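Local coordinates for protein putative ketosteroid isomerase (Parabacteroides distasonis ATCC 8503, PDB 3KE7) that is a putative ketosteroid isomerase of the SnoaL-like, NTF2-type fold that probably binds a small molecule in its cone-shaped pocket, though its reaction and natural substrate are not established, at residues P80-A85 with A89-N94; T52-E55 with Q59-T62; M33-L38 with C108-R113. All blocks are in the same frame, centred on the assembly; numbering follows the deposited sequence.

Contact 1. Residues P80-A85 with A89-N94; sequences PVVQVA and AVLTFN
A beta hairpin built from strands 74-85 and 88-99 brings Val81 opposite Thr92 and Gln83 opposite Val90, both as antiparallel hydrogen-bonded pairs. Val81 N gives its proton to Thr92 O and Thr92 N returns one to Val81 O, each at 2.9 Å. The same pair of bonds recurs between Gln83 and Val90, with Gln83 N to Val90 O at 2.8 Å. Val82 with Leu91 and Val84 with Ala89 form the alternate non-hydrogen-bonded pairs. In the curved sheet of the NTF2 fold, these two pairs look toward the side where helix 15-28 lies, so small and branched apolar residues suit them. Val82 uses both methyls: CG1 meets Ala89 CB at 3.9 Å, while CG2 crosses to Leu91 CD1 at 3.7 Å. Leu91 reaches it because its CG stands anti to the backbone N (chi1 168°) and a chi2 of 64° then brings CD1 back over the neighbouring strand. At the far end Pro80 lays its CB against Phe93 CB at 4.1 Å; lacking an amide proton, proline fits a place where the strand asks for no donor from it. The other face, carrying Val81, Gln83, Val90 and Thr92, turns to the second subunit. The extended Gln83 side chain crosses Val90 obliquely, OE1 coming to 3.6 Å from Val90 CG1, and NE2 is bonded to the carbonyl oxygen of Ile123 of the second subunit. A water beside this face lies 2.8 Å from Gln83 OE1 and within hydrogen-bonding distance of Val90 O and Thr92 OG1, with more acceptors around it than its protons can serve at once, so a buried glutamine and threonine share one polar site among the valines.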
loop_
_atom_site.group_PDB
_atom_site.type_symbol
_atom_site.label_atom_id
_atom_site.label_comp_id
_atom_site.label_asym_id
_atom_site.label_seq_id
_atom_site.Cartn_x
_atom_site.Cartn_y
_atom_site.Cartn_z
ATOM N N PRO B 80 6.161 6.185 -11.693
ATOM C CA PRO B 80 5.902 6.479 -10.306
ATOM C C PRO B 80 4.833 7.559 -10.138
ATOM O O PRO B 80 4.855 8.611 -10.872
ATOM C CB PRO B 80 7.255 6.998 -9.805
ATOM C CG PRO B 80 7.986 7.526 -11.020
ATOM C CD PRO B 80 7.513 6.572 -12.138
ATOM N N VAL B 81 3.922 7.335 -9.194
ATOM C CA VAL B 81 2.875 8.239 -8.862
ATOM C C VAL B 81 2.953 8.530 -7.371
ATOM O O VAL B 81 3.140 7.599 -6.552
ATOM C CB VAL B 81 1.509 7.616 -9.186
ATOM C CG1 VAL B 81 0.349 8.458 -8.616
ATOM C CG2 VAL B 81 1.337 7.392 -10.724
ATOM N N VAL B 82 2.802 9.808 -7.013
ATOM C CA VAL B 82 2.751 10.183 -5.625
ATOM C C VAL B 82 1.440 10.913 -5.368
ATOM O O VAL B 82 1.169 12.011 -5.949
ATOM C CB VAL B 82 3.915 11.061 -5.231
ATOM C CG1 VAL B 82 3.831 11.390 -3.701
ATOM C CG2 VAL B 82 5.264 10.349 -5.581
ATOM N N GLN B 83 0.641 10.357 -4.483
ATOM C CA GLN B 83 -0.587 10.958 -4.016
ATOM C C GLN B 83 -0.311 11.634 -2.668
ATOM O O GLN B 83 0.136 10.962 -1.706
ATOM C CB GLN B 83 -1.651 9.878 -3.847
ATOM C CG GLN B 83 -2.055 9.158 -5.094
ATOM C CD GLN B 83 -2.727 7.817 -4.777
ATOM O OE1 GLN B 83 -2.109 6.909 -4.234
ATOM N NE2 GLN B 83 -3.996 7.700 -5.132
ATOM N N VAL B 84 -0.566 12.942 -2.591
ATOM C CA VAL B 84 -0.241 13.700 -1.409
ATOM C C VAL B 84 -1.508 14.098 -0.674
ATOM O O VAL B 84 -2.480 14.630 -1.306
ATOM C CB VAL B 84 0.592 14.928 -1.780
ATOM C CG1 VAL B 84 1.027 15.729 -0.525
ATOM C CG2 VAL B 84 1.895 14.503 -2.530
ATOM N N ALA B 85 -1.522 13.831 0.624
ATOM C CA ALA B 85 -2.664 14.135 1.509
ATOM C C ALA B 85 -2.124 14.615 2.806
ATOM O O ALA B 85 -1.759 13.813 3.694
ATOM C CB ALA B 85 -3.510 12.916 1.748
ATOM N N ALA B 89 2.325 10.913 1.950
ATOM C CA ALA B 89 2.566 10.764 0.520
ATOM C C ALA B 89 2.528 9.288 0.219
ATOM O O ALA B 89 3.274 8.510 0.829
ATOM C CB ALA B 89 3.918 11.281 0.165
ATOM N N VAL B 90 1.663 8.896 -0.705
ATOM C CA VAL B 90 1.574 7.498 -1.156
ATOM C C VAL B 90 2.313 7.391 -2.475
ATOM O O VAL B 90 1.897 8.020 -3.457
ATOM C CB VAL B 90 0.106 7.035 -1.353
ATOM C CG1 VAL B 90 0.042 5.518 -1.725
ATOM C CG2 VAL B 90 -0.691 7.272 -0.065
ATOM N N LEU B 91 3.422 6.651 -2.485
ATOM C CA LEU B 91 4.226 6.415 -3.693
ATOM C C LEU B 91 3.938 5.036 -4.233
ATOM O O LEU B 91 4.084 4.028 -3.532
ATOM C CB LEU B 91 5.710 6.564 -3.371
ATOM C CG LEU B 91 6.667 6.078 -4.451
ATOM C CD1 LEU B 91 6.547 6.911 -5.757
ATOM C CD2 LEU B 91 8.111 6.074 -3.904
ATOM N N THR B 92 3.509 4.978 -5.465
ATOM C CA THR B 92 3.264 3.694 -6.132
ATOM C C THR B 92 4.089 3.644 -7.414
ATOM O O THR B 92 4.240 4.652 -8.135
ATOM C CB THR B 92 1.775 3.451 -6.450
ATOM O OG1 THR B 92 1.265 4.572 -7.157
ATOM C CG2 THR B 92 0.969 3.285 -5.144
ATOM N N PHE B 93 4.633 2.473 -7.729
ATOM C CA PHE B 93 5.420 2.318 -8.921
ATOM C C PHE B 93 5.598 0.830 -9.242
ATOM O O PHE B 93 5.337 -0.047 -8.389
ATOM C CB PHE B 93 6.799 3.009 -8.782
ATOM C CG PHE B 93 7.673 2.515 -7.633
ATOM C CD1 PHE B 93 7.530 3.056 -6.370
ATOM C CD2 PHE B 93 8.684 1.574 -7.843
ATOM C CE1 PHE B 93 8.329 2.620 -5.311
ATOM C CE2 PHE B 93 9.504 1.153 -6.804
ATOM C CZ PHE B 93 9.290 1.676 -5.521
ATOM N N ASN B 94 6.089 0.592 -10.453
ATOM C CA ASN B 94 6.611 -0.681 -10.831
ATOM C C ASN B 94 8.119 -0.534 -10.936
ATOM O O ASN B 94 8.615 0.590 -11.169
ATOM C CB ASN B 94 5.954 -1.166 -12.129
ATOM C CG ASN B 94 4.558 -1.647 -11.883
ATOM O OD1 ASN B 94 3.592 -0.904 -12.035
ATOM N ND2 ASN B 94 4.459 -2.865 -11.339
HETATM O O HOH W 1 0.393 6.544 -5.394
#

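Contact 2. Residues T52-E55 with Q59-T62; sequences TKIE and QLRT
Gln59 reaches from helix 57-65 to the backbone of Glu55, where, in the conformer described, Glu55 N donates to Gln59 OE1 at 2.8 Å along a nearly straight path (177° at the hydrogen). The amide proton arrives from above the carbonyl plane of the glutamine, 44° out of it. With CG anti to its own carbonyl carbon (chi1 -85°) and the chain extended beyond, the Gln59 side chain reaches the strand, running past Ile54 in the opposite sense. The tight part lies on the Ile54 side. There the CG2 methyl fits against the helix backbone near its start, 3.6 Å from Leu60 N. The same Ile54 CG2 touches Gln59 CB at 3.8 Å; a beta-branched residue can offer this methyl while keeping the extended backbone of a strand. The strand is the short 54-55, outermost in the NTF2-type sheet within this chain and paired to strand 43-46 through Ile54 and Tyr45. Toward solvent the two segments are joined more loosely, through water. One water links Lys53 O to Gln59 OE1, and another bridges Glu55 O, 2.9 Å away, to Gln59 N. Glu55 turns its carboxylate from the helix: in the conformer described, OE2 forms a salt bridge with Lys53 NZ at 2.8 Å and another with Arg79 of the second subunit, whose carbonyl oxygen also accepts from Lys53 NZ, tying the pair into the dimer interface.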
loop_
_atom_site.group_PDB
_atom_site.type_symbol
_atom_site.label_atom_id
_atom_site.label_comp_id
_atom_site.label_asym_id
_atom_site.label_seq_id
_atom_site.Cartn_x
_atom_site.Cartn_y
_atom_site.Cartn_z
ATOM N N THR B 52 3.545 -13.709 6.997
ATOM C CA THR B 52 2.652 -12.692 7.580
ATOM C C THR B 52 3.415 -11.369 7.603
ATOM O O THR B 52 4.669 -11.364 7.588
ATOM C CB THR B 52 2.196 -13.149 8.996
ATOM O OG1 THR B 52 1.127 -12.323 9.392
ATOM C CG2 THR B 52 3.353 -13.075 10.021
ATOM N N LYS B 53 2.693 -10.271 7.611
ATOM C CA LYS B 53 3.356 -8.985 7.528
ATOM C C LYS B 53 4.258 -8.686 8.746
ATOM O O LYS B 53 4.019 -9.162 9.872
ATOM C CB LYS B 53 2.355 -7.820 7.318
ATOM C CG LYS B 53 1.491 -7.489 8.552
ATOM C CD LYS B 53 0.337 -6.674 8.143
ATOM C CE LYS B 53 -0.473 -6.101 9.294
ATOM N NZ LYS B 53 -0.855 -7.155 10.283
ATOM N N ILE B 54 5.329 -7.950 8.490
ATOM C CA ILE B 54 6.204 -7.395 9.487
ATOM C C ILE B 54 5.562 -6.182 10.089
ATOM O O ILE B 54 4.986 -5.374 9.396
ATOM C CB ILE B 54 7.598 -7.075 8.875
ATOM C CG1 ILE B 54 8.397 -8.353 8.786
ATOM C CG2 ILE B 54 8.332 -6.007 9.715
ATOM C CD1 ILE B 54 9.752 -8.224 8.032
ATOM N N GLU B 55 5.666 -6.091 11.408
ATOM C CA GLU B 55 5.102 -4.958 12.183
ATOM C C GLU B 55 6.121 -4.406 13.123
ATOM O O GLU B 55 6.572 -5.084 14.095
ATOM C CB GLU B 55 3.906 -5.396 12.971
ATOM C CG GLU B 55 2.839 -5.907 12.099
ATOM C CD GLU B 55 1.650 -6.437 12.834
ATOM O OE1 GLU B 55 1.286 -5.876 13.924
ATOM O OE2 GLU B 55 1.047 -7.408 12.272
ATOM N N GLN B 59 11.218 -5.331 14.171
ATOM C CA GLN B 59 11.042 -6.517 13.314
ATOM C C GLN B 59 11.624 -6.270 11.940
ATOM O O GLN B 59 12.267 -7.156 11.358
ATOM C CB GLN B 59 9.589 -6.908 13.138
ATOM C CG GLN B 59 9.023 -7.781 14.221
ATOM C CD GLN B 59 7.599 -8.214 13.930
ATOM O OE1 GLN B 59 7.103 -8.089 12.798
ATOM N NE2 GLN B 59 6.920 -8.722 14.953
ATOM N N LEU B 60 11.373 -5.080 11.400
ATOM C CA LEU B 60 11.912 -4.718 10.090
ATOM C C LEU B 60 13.453 -4.783 10.122
ATOM O O LEU B 60 14.085 -5.299 9.213
ATOM C CB LEU B 60 11.438 -3.335 9.655
ATOM C CG LEU B 60 11.811 -3.013 8.204
ATOM C CD1 LEU B 60 10.997 -3.855 7.195
ATOM C CD2 LEU B 60 11.638 -1.514 7.955
ATOM N N ARG B 61 14.048 -4.192 11.144
ATOM C CA ARG B 61 15.493 -4.175 11.336
ATOM C C ARG B 61 16.049 -5.585 11.379
ATOM O O ARG B 61 17.000 -5.886 10.670
ATOM C CB ARG B 61 15.857 -3.389 12.589
ATOM C CG ARG B 61 17.346 -3.316 12.779
ATOM C CD ARG B 61 17.721 -2.767 14.163
ATOM N NE ARG B 61 16.853 -1.670 14.547
ATOM C CZ ARG B 61 16.953 -0.425 14.107
ATOM N NH1 ARG B 61 17.917 -0.075 13.248
ATOM N NH2 ARG B 61 16.073 0.489 14.538
ATOM N N THR B 62 15.466 -6.450 12.175
ATOM C CA THR B 62 15.890 -7.846 12.255
ATOM C C THR B 62 15.851 -8.544 10.906
ATOM O O THR B 62 16.778 -9.264 10.532
ATOM C CB THR B 62 15.006 -8.588 13.281
ATOM O OG1 THR B 62 15.188 -7.938 14.544
ATOM C CG2 THR B 62 15.399 -10.085 13.385
HETATM O O HOH W 2 5.137 -10.408 12.037
HETATM O O HOH W 3 8.858 -4.637 15.743
#

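Contact 3. Residues M33-L38 with C108-R113; sequences MAFVEL and CTEVYR
Tyr112, Leu38 and Phe35 bury the most surface where the short helix 34-38 faces strand 102-114. The Leu38 side chain meets that of Tyr112 at about a right angle, its CD2 methyl 3.6 Å from Tyr112 OH and 4.1 Å from Tyr112 CE2. Its CG stands anti to the backbone N (chi1 -173°), which carries both methyls toward the ring. A leucine suits the spot because it covers the apolar ring carbons, while the phenol oxygen is bonded to Glu23 of helix 15-28. Were Leu38 replaced by an alanine, both methyls would go, and the CE2 side of Tyr112 would probably lose that part of its apolar cover. One turn earlier, Phe35 crosses Glu110 with CE1 at 3.8 Å from Glu110 OE2, the ring and carboxylate planes 25° apart. Phe35 also packs on helices 15-28 and 57-65, and its side chain is about 4 Å from a bound bicine. Glu110 bends at chi2 (-81°) to bring OE2 up to the Phe35 ring, with OE1 held by Thr125 and OE2 close to Glu23 OE2. Tyr112 OH and Glu110 OE1 are thus satisfied by Glu23 and Thr125, which lets these two buried polar residues sit against the apolar side chains of the helix.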
loop_
_atom_site.group_PDB
_atom_site.type_symbol
_atom_site.label_atom_id
_atom_site.label_comp_id
_atom_site.label_asym_id
_atom_site.label_seq_id
_atom_site.Cartn_x
_atom_site.Cartn_y
_atom_site.Cartn_z
HETATM N N MSE B 33 21.014 -1.141 5.142
HETATM C CA MSE B 33 19.984 -0.759 6.091
HETATM C C MSE B 33 19.304 0.547 5.720
HETATM O O MSE B 33 18.533 1.066 6.534
HETATM C CB MSE B 33 20.552 -0.611 7.508
HETATM C CG MSE B 33 21.298 -1.826 8.022
HETATM SE SE MSE B 33 20.330 -3.515 7.910
HETATM C CE MSE B 33 19.254 -3.238 9.524
ATOM N N ALA B 34 19.554 1.064 4.518
ATOM C CA ALA B 34 18.933 2.351 4.058
ATOM C C ALA B 34 17.434 2.431 4.303
ATOM O O ALA B 34 16.961 3.420 4.869
ATOM C CB ALA B 34 19.218 2.614 2.573
ATOM N N PHE B 35 16.692 1.402 3.896
ATOM C CA PHE B 35 15.250 1.433 4.108
ATOM C C PHE B 35 14.845 1.357 5.559
ATOM O O PHE B 35 13.785 1.902 5.912
ATOM C CB PHE B 35 14.534 0.350 3.289
ATOM C CG PHE B 35 14.230 0.753 1.873
ATOM C CD1 PHE B 35 13.340 1.789 1.594
ATOM C CD2 PHE B 35 14.830 0.092 0.811
ATOM C CE1 PHE B 35 13.052 2.164 0.282
ATOM C CE2 PHE B 35 14.567 0.451 -0.490
ATOM C CZ PHE B 35 13.646 1.450 -0.774
ATOM N N VAL B 36 15.654 0.755 6.424
ATOM C CA VAL B 36 15.347 0.724 7.838
ATOM C C VAL B 36 15.528 2.127 8.428
ATOM O O VAL B 36 14.684 2.622 9.165
ATOM C CB VAL B 36 16.223 -0.292 8.579
ATOM C CG1 VAL B 36 15.933 -0.273 10.108
ATOM C CG2 VAL B 36 16.007 -1.702 7.998
ATOM N N GLU B 37 16.601 2.788 8.015
ATOM C CA GLU B 37 16.836 4.168 8.438
ATOM C C GLU B 37 15.741 5.139 7.972
ATOM O O GLU B 37 15.392 6.088 8.711
ATOM C CB GLU B 37 18.192 4.620 7.930
ATOM C CG GLU B 37 19.349 3.745 8.467
ATOM N N LEU B 38 15.150 4.865 6.821
ATOM C CA LEU B 38 14.138 5.708 6.252
ATOM C C LEU B 38 12.746 5.395 6.808
ATOM O O LEU B 38 11.794 6.134 6.562
ATOM C CB LEU B 38 14.126 5.512 4.743
ATOM C CG LEU B 38 13.275 6.371 3.831
ATOM C CD1 LEU B 38 13.428 7.833 4.134
ATOM C CD2 LEU B 38 13.620 6.089 2.387
ATOM N N CYS B 108 5.204 -1.944 -6.206
ATOM C CA CYS B 108 5.511 -1.353 -4.919
ATOM C C CYS B 108 4.561 -0.239 -4.506
ATOM O O CYS B 108 4.295 0.686 -5.302
ATOM C CB CYS B 108 6.938 -0.817 -4.901
ATOM S SG CYS B 108 7.494 -0.251 -3.247
ATOM N N THR B 109 4.110 -0.319 -3.257
ATOM C CA THR B 109 3.446 0.770 -2.593
ATOM C C THR B 109 4.262 1.162 -1.363
ATOM O O THR B 109 4.480 0.319 -0.468
ATOM C CB THR B 109 2.060 0.396 -2.132
ATOM O OG1 THR B 109 1.308 -0.084 -3.238
ATOM C CG2 THR B 109 1.338 1.604 -1.461
ATOM N N GLU B 110 4.649 2.415 -1.266
ATOM C CA GLU B 110 5.275 2.974 -0.086
ATOM C C GLU B 110 4.346 4.063 0.444
ATOM O O GLU B 110 3.796 4.858 -0.360
ATOM C CB GLU B 110 6.642 3.629 -0.392
ATOM C CG GLU B 110 7.645 2.783 -1.052
ATOM C CD GLU B 110 8.374 1.867 -0.098
ATOM O OE1 GLU B 110 7.886 1.686 1.027
ATOM O OE2 GLU B 110 9.467 1.328 -0.479
ATOM N N VAL B 111 4.126 4.102 1.755
ATOM C CA VAL B 111 3.437 5.233 2.357
ATOM C C VAL B 111 4.465 5.955 3.250
ATOM O O VAL B 111 5.013 5.362 4.155
ATOM C CB VAL B 111 2.249 4.837 3.175
ATOM C CG1 VAL B 111 1.583 6.113 3.726
ATOM C CG2 VAL B 111 1.231 4.037 2.318
ATOM N N TYR B 112 4.704 7.249 2.954
ATOM C CA TYR B 112 5.580 8.121 3.711
ATOM C C TYR B 112 4.744 9.105 4.520
ATOM O O TYR B 112 3.680 9.568 4.056
ATOM C CB TYR B 112 6.467 8.963 2.769
ATOM C CG TYR B 112 7.639 8.260 2.100
ATOM C CD1 TYR B 112 7.452 7.405 1.043
ATOM C CD2 TYR B 112 8.938 8.526 2.506
ATOM C CE1 TYR B 112 8.510 6.846 0.366
ATOM C CE2 TYR B 112 10.015 7.939 1.876
ATOM C CZ TYR B 112 9.793 7.095 0.802
ATOM O OH TYR B 112 10.884 6.533 0.133
ATOM N N ARG B 113 5.193 9.394 5.732
ATOM C CA ARG B 113 4.555 10.317 6.623
ATOM C C ARG B 113 5.550 11.370 7.024
ATOM O O ARG B 113 6.678 11.034 7.393
ATOM C CB ARG B 113 4.005 9.602 7.878
ATOM C CG ARG B 113 3.313 10.556 8.915
ATOM C CD ARG B 113 2.755 9.823 10.127
ATOM N NE ARG B 113 3.831 9.136 10.808
ATOM C CZ ARG B 113 3.749 7.933 11.408
ATOM N NH1 ARG B 113 2.605 7.239 11.456
ATOM N NH2 ARG B 113 4.842 7.395 11.948
#

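Following the chain from the N terminus, helix 34-38 supplies the first half of contact 3, whose partner strand 102-114 comes some 70 residues later. Inside that long loop lie the other two in series: contact 2 closes a short turn between strand 54-55 and helix 57-65, and contact 1 then closes the hairpin of strands 74-85 and 88-99. Contacts 1 and 3 meet directly in the sheet, through probable hydrogen bonds from Leu91 N to Glu110 O and from Ala89 N to Tyr112 O. Contact 2 touches contact 3 through helix packing, Arg61 against Val36. Contacts 1 and 2 lie on opposite sides of the chain's centre, about 22 Å apart between centres, and all three reach the second subunit.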